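Local coordinates for possible HxlR family transcriptional factor (Thermoplasma volcanium, PDB 3DF8), which probably binds DNA and regulates transcription as a dimeric winged helix-turn-helix protein of the HxlR family, at residues S70-E74 / A84-G89; Y28-I32 / I52-S56. One frame throughout, in Å; residues are numbered along the deposited sequence. Where two conformers were deposited one is given.

Contact 1. Residues S70-E74 / A84-G89; sequences SGLVE and ALTEKG
Thr86 meets the backbone of Gly71 and Leu72 at the base of the wing, the beta hairpin of strands 73-77 and 81-85 that marks the winged helix-turn-helix fold. From its CB, which lies 3.4 Å from Gly71 O, the side chain forks. OG1 is held between the backbone N and the carbonyl carbon (chi1 64°), where it does two jobs: it donates to Gly71 O at 2.6 Å, and it accepts from Gly89 N, the capping bond of Thr86 as N-cap of helix 87-108. The methyl CG2 lies against Gly71 O (3.5 Å) and the Leu72-Val73 peptide, with Glu74 CG 4.0 Å away. Gly71, with positive phi, closes helix 57-69 in a Schellman motif, so the hydroxyl ties the end of one helix to the start of the next. Thr86 N donates to Leu72 O from above the carbonyl plane, and Gly89 CA adds a CA-H...O contact to the same oxygen. Farther along, Glu74 and Ala84 form an antiparallel hydrogen-bonded pair, with Glu74 N reaching Ala84 O at 2.9 Å. On the apolar side, Val73 CG2 touches Leu85 CD2, and both side chains also rest on Leu36 of helix 29-36. Leu72 CD2 lies 3.7 Å from Lys88 CB. The carboxylate of Glu74 has Arg42 as a salt-bridge partner at OE2, while a water donates to both Glu74 OE1 (2.7 Å) and Leu85 O (2.8 Å).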
ATOM      1  N   SER A  70      -0.123 -16.237   3.701  1.00 29.87           N
ATOM      2  CA  SER A  70      -1.109 -15.272   4.186  0.50 30.17           C
ATOM      3  C   SER A  70      -2.511 -15.501   3.621  1.00 30.20           C
ATOM      4  O   SER A  70      -3.446 -14.784   3.980  1.00 30.92           O
ATOM      5  CB  SER A  70      -0.617 -13.844   3.926  0.50 30.09           C
ATOM      6  OG  SER A  70       0.575 -13.611   4.668  0.50 30.21           O
ATOM      7  N   GLY A  71      -2.641 -16.517   2.754  1.00 29.53           N
ATOM      8  CA  GLY A  71      -3.939 -16.928   2.191  1.00 29.80           C
ATOM      9  C   GLY A  71      -4.467 -16.049   1.071  1.00 29.21           C
ATOM     10  O   GLY A  71      -5.669 -16.082   0.762  1.00 30.11           O
ATOM     11  N   LEU A  72      -3.595 -15.239   0.474  1.00 29.88           N
ATOM     12  CA  LEU A  72      -3.994 -14.341  -0.617  1.00 27.91           C
ATOM     13  C   LEU A  72      -3.740 -14.920  -2.015  1.00 29.19           C
ATOM     14  O   LEU A  72      -4.342 -14.443  -2.981  1.00 29.94           O
ATOM     15  CB  LEU A  72      -3.259 -12.963  -0.496  1.00 28.59           C
ATOM     16  CG  LEU A  72      -3.519 -12.302   0.889  1.00 26.72           C
ATOM     17  CD1 LEU A  72      -2.828 -10.983   0.887  1.00 30.74           C
ATOM     18  CD2 LEU A  72      -5.026 -12.109   1.134  1.00 28.81           C
ATOM     19  N   VAL A  73      -2.815 -15.879  -2.121  1.00 29.25           N
ATOM     20  CA  VAL A  73      -2.433 -16.504  -3.430  1.00 28.03           C
ATOM     21  C   VAL A  73      -2.389 -18.022  -3.242  1.00 28.87           C
ATOM     22  O   VAL A  73      -2.136 -18.509  -2.147  1.00 28.62           O
ATOM     23  CB  VAL A  73      -1.069 -15.959  -3.859  1.00 28.54           C
ATOM     24  CG1 VAL A  73      -0.422 -16.753  -5.042  1.00 29.42           C
ATOM     25  CG2 VAL A  73      -1.211 -14.482  -4.235  1.00 28.41           C
ATOM     26  N   GLU A  74      -2.694 -18.763  -4.307  1.00 28.71           N
ATOM     27  CA  GLU A  74      -2.468 -20.208  -4.280  1.00 29.45           C
ATOM     28  C   GLU A  74      -1.734 -20.628  -5.545  1.00 31.15           C
ATOM     29  O   GLU A  74      -1.870 -19.977  -6.623  1.00 29.70           O
ATOM     30  CB  GLU A  74      -3.790 -20.967  -4.111  1.00 30.64           C
ATOM     31  CG  GLU A  74      -4.897 -20.480  -5.007  1.00 35.69           C
ATOM     32  CD  GLU A  74      -5.024 -21.254  -6.314  1.00 43.35           C
ATOM     33  OE1 GLU A  74      -6.020 -21.010  -7.024  1.00 42.21           O
ATOM     34  OE2 GLU A  74      -4.145 -22.110  -6.615  1.00 46.17           O
ATOM     35  N   ALA A  84      -2.761 -17.955  -8.800  1.00 30.07           N
ATOM     36  CA  ALA A  84      -3.967 -17.172  -8.867  1.00 29.00           C
ATOM     37  C   ALA A  84      -4.234 -16.588  -7.487  1.00 29.39           C
ATOM     38  O   ALA A  84      -3.812 -17.122  -6.456  1.00 28.04           O
ATOM     39  CB  ALA A  84      -5.167 -18.050  -9.288  1.00 30.87           C
ATOM     40  N   LEU A  85      -4.984 -15.503  -7.478  1.00 27.83           N
ATOM     41  CA  LEU A  85      -5.460 -14.941  -6.218  1.00 28.72           C
ATOM     42  C   LEU A  85      -6.566 -15.839  -5.636  1.00 28.37           C
ATOM     43  O   LEU A  85      -7.434 -16.385  -6.364  1.00 29.93           O
ATOM     44  CB  LEU A  85      -6.032 -13.558  -6.494  1.00 29.13           C
ATOM     45  CG  LEU A  85      -4.991 -12.517  -6.916  1.00 29.42           C
ATOM     46  CD1 LEU A  85      -5.769 -11.276  -7.276  1.00 30.83           C
ATOM     47  CD2 LEU A  85      -3.998 -12.237  -5.774  1.00 32.79           C
ATOM     48  N   THR A  86      -6.558 -15.969  -4.316  1.00 28.05           N
ATOM     49  CA  THR A  86      -7.695 -16.538  -3.601  1.00 29.08           C
ATOM     50  C   THR A  86      -8.819 -15.500  -3.512  1.00 28.70           C
ATOM     51  O   THR A  86      -8.649 -14.333  -3.924  1.00 28.56           O
ATOM     52  CB  THR A  86      -7.274 -16.903  -2.167  1.00 28.31           C
ATOM     53  OG1 THR A  86      -6.930 -15.692  -1.489  1.00 28.09           O
ATOM     54  CG2 THR A  86      -6.110 -17.919  -2.157  1.00 29.71           C
ATOM     55  N   GLU A  87      -9.981 -15.896  -2.979  1.00 28.48           N
ATOM     56  CA  GLU A  87     -11.059 -14.930  -2.717  1.00 28.21           C
ATOM     57  C   GLU A  87     -10.542 -13.757  -1.897  1.00 27.98           C
ATOM     58  O   GLU A  87     -10.811 -12.600  -2.223  1.00 28.08           O
ATOM     59  CB  GLU A  87     -12.229 -15.594  -1.981  1.00 28.97           C
ATOM     60  CG  GLU A  87     -13.343 -14.618  -1.686  1.00 32.03           C
ATOM     61  CD  GLU A  87     -14.675 -15.283  -1.415  1.00 37.40           C
ATOM     62  OE1 GLU A  87     -14.738 -16.536  -1.319  1.00 39.68           O
ATOM     63  OE2 GLU A  87     -15.668 -14.534  -1.296  1.00 40.80           O
ATOM     64  N   LYS A  88      -9.770 -14.045  -0.850  1.00 26.90           N
ATOM     65  CA  LYS A  88      -9.164 -12.936  -0.050  1.00 27.64           C
ATOM     66  C   LYS A  88      -8.210 -12.062  -0.872  1.00 27.48           C
ATOM     67  O   LYS A  88      -8.256 -10.826  -0.751  1.00 28.05           O
ATOM     68  CB  LYS A  88      -8.463 -13.443   1.206  1.00 26.47           C
ATOM     69  CG  LYS A  88      -9.421 -14.035   2.270  1.00 29.97           C
ATOM     70  CD  LYS A  88      -8.612 -14.650   3.369  1.00 31.77           C
ATOM     71  CE  LYS A  88      -9.525 -15.166   4.485  1.00 34.52           C
ATOM     72  NZ  LYS A  88      -8.735 -15.971   5.487  1.00 37.09           N
ATOM     73  N   GLY A  89      -7.369 -12.682  -1.701  1.00 27.29           N
ATOM     74  CA  GLY A  89      -6.411 -11.915  -2.527  1.00 27.82           C
ATOM     75  C   GLY A  89      -7.159 -11.012  -3.501  1.00 27.71           C
ATOM     76  O   GLY A  89      -6.752  -9.845  -3.734  1.00 26.30           O
TER
HETATM   77  O   HOH W   1      -7.903 -19.181  -6.396  1.00 30.75           O

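Contact 2. Residues Y28-I32 / I52-S56; sequences YTMLI and IPGIS
Ile55 lies over one face of the Tyr28 ring in a CH-pi contact, its CG1 3.8 Å from the ring centroid and only 13° off the normal. A chi1 of -162° turns Ile55 CG1 away from the backbone N, so that the side chain runs along the ring in the direction opposite to Tyr28 and brings CD1 within 3.6 Å of Tyr28 CB. Most other apolar contacts come from Ile52, whose two branches divide the work. CG2 approaches the Tyr28 ring obliquely, 3.5 Å from CD2, and also meets Leu31 CD1; CD1 reaches the helix itself, 3.6 Å from Ile32 CG1. Ile32 CD1 in turn touches Ile55 CD1 at 3.8 Å. These side chains join the start of helix 29-36 to the turn of the helix-turn-helix, the link between helix 45-50 and helix 57-69, the latter probably the recognition helix, as in other winged helix proteins. The backbone bonds are local: Ile55 N donates to Ile52 O, closing a type II turn with Gly54 at its positive-phi position, and Ile32 N donates to Tyr28 O in the first helical turn. Ser56, the N-cap of helix 57-69, bonds through OG to Ile59 N.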
ATOM      1  N   TYR A  28       7.189  -4.588  -4.444  1.00 28.32           N
ATOM      2  CA  TYR A  28       6.537  -5.474  -5.426  1.00 28.81           C
ATOM      3  C   TYR A  28       5.243  -6.161  -5.002  1.00 28.80           C
ATOM      4  O   TYR A  28       4.534  -6.682  -5.846  1.00 29.16           O
ATOM      5  CB  TYR A  28       7.510  -6.519  -5.990  1.00 29.50           C
ATOM      6  CG  TYR A  28       8.725  -5.921  -6.683  1.00 28.58           C
ATOM      7  CD1 TYR A  28       9.999  -6.087  -6.141  1.00 28.14           C
ATOM      8  CD2 TYR A  28       8.600  -5.225  -7.898  1.00 29.00           C
ATOM      9  CE1 TYR A  28      11.103  -5.558  -6.774  1.00 26.00           C
ATOM     10  CE2 TYR A  28       9.708  -4.701  -8.528  1.00 29.83           C
ATOM     11  CZ  TYR A  28      10.953  -4.873  -7.964  1.00 28.24           C
ATOM     12  OH  TYR A  28      12.072  -4.372  -8.588  1.00 32.25           O
ATOM     13  N   THR A  29       4.939  -6.195  -3.710  1.00 29.70           N
ATOM     14  CA  THR A  29       3.808  -7.054  -3.268  1.00 28.91           C
ATOM     15  C   THR A  29       2.508  -6.592  -3.882  1.00 28.79           C
ATOM     16  O   THR A  29       1.730  -7.410  -4.384  1.00 29.77           O
ATOM     17  CB  THR A  29       3.706  -7.147  -1.734  1.00 28.38           C
ATOM     18  OG1 THR A  29       4.951  -7.636  -1.202  1.00 29.94           O
ATOM     19  CG2 THR A  29       2.549  -8.123  -1.310  1.00 29.10           C
HETATM   20  N   MSE A  30       2.283  -5.279  -3.872  1.00 28.10           N
HETATM   21  CA  MSE A  30       1.030  -4.742  -4.434  1.00 29.83           C
HETATM   22  C   MSE A  30       0.998  -4.984  -5.938  1.00 30.09           C
HETATM   23  O   MSE A  30      -0.057  -5.310  -6.519  1.00 30.64           O
HETATM   24  CB  MSE A  30       0.843  -3.264  -4.085  1.00 28.47           C
HETATM   25  CG  MSE A  30       0.553  -3.055  -2.613  1.00 31.09           C
HETATM   26 SE   MSE A  30       0.290  -1.164  -2.165  0.70 33.89          SE
HETATM   27  CE  MSE A  30       2.140  -0.818  -1.580  1.00 34.51           C
ATOM     28  N   LEU A  31       2.152  -4.863  -6.576  1.00 29.49           N
ATOM     29  CA  LEU A  31       2.225  -5.132  -8.023  1.00 29.99           C
ATOM     30  C   LEU A  31       1.972  -6.616  -8.323  1.00 30.67           C
ATOM     31  O   LEU A  31       1.334  -6.918  -9.344  1.00 29.61           O
ATOM     32  CB  LEU A  31       3.554  -4.706  -8.580  1.00 28.61           C
ATOM     33  CG  LEU A  31       3.778  -3.184  -8.646  1.00 27.57           C
ATOM     34  CD1 LEU A  31       5.245  -2.926  -9.066  1.00 29.53           C
ATOM     35  CD2 LEU A  31       2.725  -2.497  -9.515  1.00 32.58           C
ATOM     36  N   ILE A  32       2.488  -7.525  -7.487  1.00 29.61           N
ATOM     37  CA  ILE A  32       2.231  -8.979  -7.692  1.00 29.63           C
ATOM     38  C   ILE A  32       0.709  -9.248  -7.584  1.00 29.77           C
ATOM     39  O   ILE A  32       0.113  -9.914  -8.454  1.00 31.22           O
ATOM     40  CB  ILE A  32       3.020  -9.830  -6.704  1.00 30.11           C
ATOM     41  CG1 ILE A  32       4.533  -9.736  -7.042  1.00 28.44           C
ATOM     42  CG2 ILE A  32       2.517 -11.281  -6.756  1.00 28.91           C
ATOM     43  CD1 ILE A  32       5.533 -10.187  -5.901  1.00 31.16           C
ATOM     44  N   ILE A  52       6.235  -7.594 -14.405  1.00 30.63           N
ATOM     45  CA  ILE A  52       6.701  -6.625 -13.414  1.00 30.93           C
ATOM     46  C   ILE A  52       8.162  -6.298 -13.728  1.00 31.45           C
ATOM     47  O   ILE A  52       9.064  -6.970 -13.220  1.00 30.76           O
ATOM     48  CB  ILE A  52       6.536  -7.142 -11.935  1.00 30.84           C
ATOM     49  CG1 ILE A  52       5.088  -7.563 -11.675  1.00 31.83           C
ATOM     50  CG2 ILE A  52       6.970  -6.063 -10.938  1.00 33.13           C
ATOM     51  CD1 ILE A  52       4.873  -8.329 -10.362  1.00 30.67           C
ATOM     52  N   PRO A  53       8.387  -5.148 -14.392  0.50 32.17           N
ATOM     53  CA  PRO A  53       9.712  -4.685 -14.807  0.50 32.18           C
ATOM     54  C   PRO A  53      10.744  -4.830 -13.691  0.50 32.28           C
ATOM     55  O   PRO A  53      10.537  -4.293 -12.600  0.50 32.32           O
ATOM     56  CB  PRO A  53       9.480  -3.195 -15.076  0.50 32.32           C
ATOM     57  CG  PRO A  53       8.083  -3.105 -15.492  0.50 32.43           C
ATOM     58  CD  PRO A  53       7.338  -4.166 -14.731  0.50 31.62           C
ATOM     59  N   GLY A  54      11.844  -5.549 -13.928  1.00 32.85           N
ATOM     60  CA  GLY A  54      12.882  -5.494 -12.901  1.00 32.55           C
ATOM     61  C   GLY A  54      12.805  -6.376 -11.661  1.00 31.92           C
ATOM     62  O   GLY A  54      13.792  -6.442 -10.912  1.00 32.11           O
ATOM     63  N   ILE A  55      11.670  -7.040 -11.405  1.00 30.84           N
ATOM     64  CA  ILE A  55      11.598  -7.964 -10.268  1.00 30.41           C
ATOM     65  C   ILE A  55      12.520  -9.188 -10.494  1.00 29.49           C
ATOM     66  O   ILE A  55      12.540  -9.745 -11.585  1.00 30.15           O
ATOM     67  CB  ILE A  55      10.122  -8.433  -9.978  1.00 29.10           C
ATOM     68  CG1 ILE A  55      10.018  -9.000  -8.556  1.00 29.13           C
ATOM     69  CG2 ILE A  55       9.615  -9.423 -11.046  1.00 29.74           C
ATOM     70  CD1 ILE A  55       8.578  -9.277  -8.015  1.00 31.94           C
ATOM     71  N   SER A  56      13.283  -9.592  -9.476  1.00 29.28           N
ATOM     72  CA  SER A  56      14.118 -10.801  -9.585  1.00 29.08           C
ATOM     73  C   SER A  56      13.297 -12.058  -9.303  1.00 28.45           C
ATOM     74  O   SER A  56      12.243 -11.995  -8.654  1.00 29.02           O
ATOM     75  CB  SER A  56      15.295 -10.750  -8.609  1.00 28.31           C
ATOM     76  OG  SER A  56      14.792 -10.776  -7.283  1.00 29.25           O
TER

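Overall arrangement
The two contacts, about 17 Å apart between centres, lie on opposite sides of the chain's centre. Both are partly buried, contact 2 more so: four of its seven touching residues are buried, against three of nine. They lie at the two ends of helix 57-69: contact 1 follows its C-terminal end and leads into the wing, whereas contact 2 packs the turn before its N-terminal end against helix 29-36. That helix serves both, through Leu36 and Ile32 respectively. Backbone and hydroxyl hydrogen bonds dominate around the hairpin, while apolar and CH-pi packing joins the segments of contact 2 without hydrogen bonds. Each touches the second subunit, contact 1 through Leu72 and Lys88, contact 2 through residues including Leu31 and Pro53.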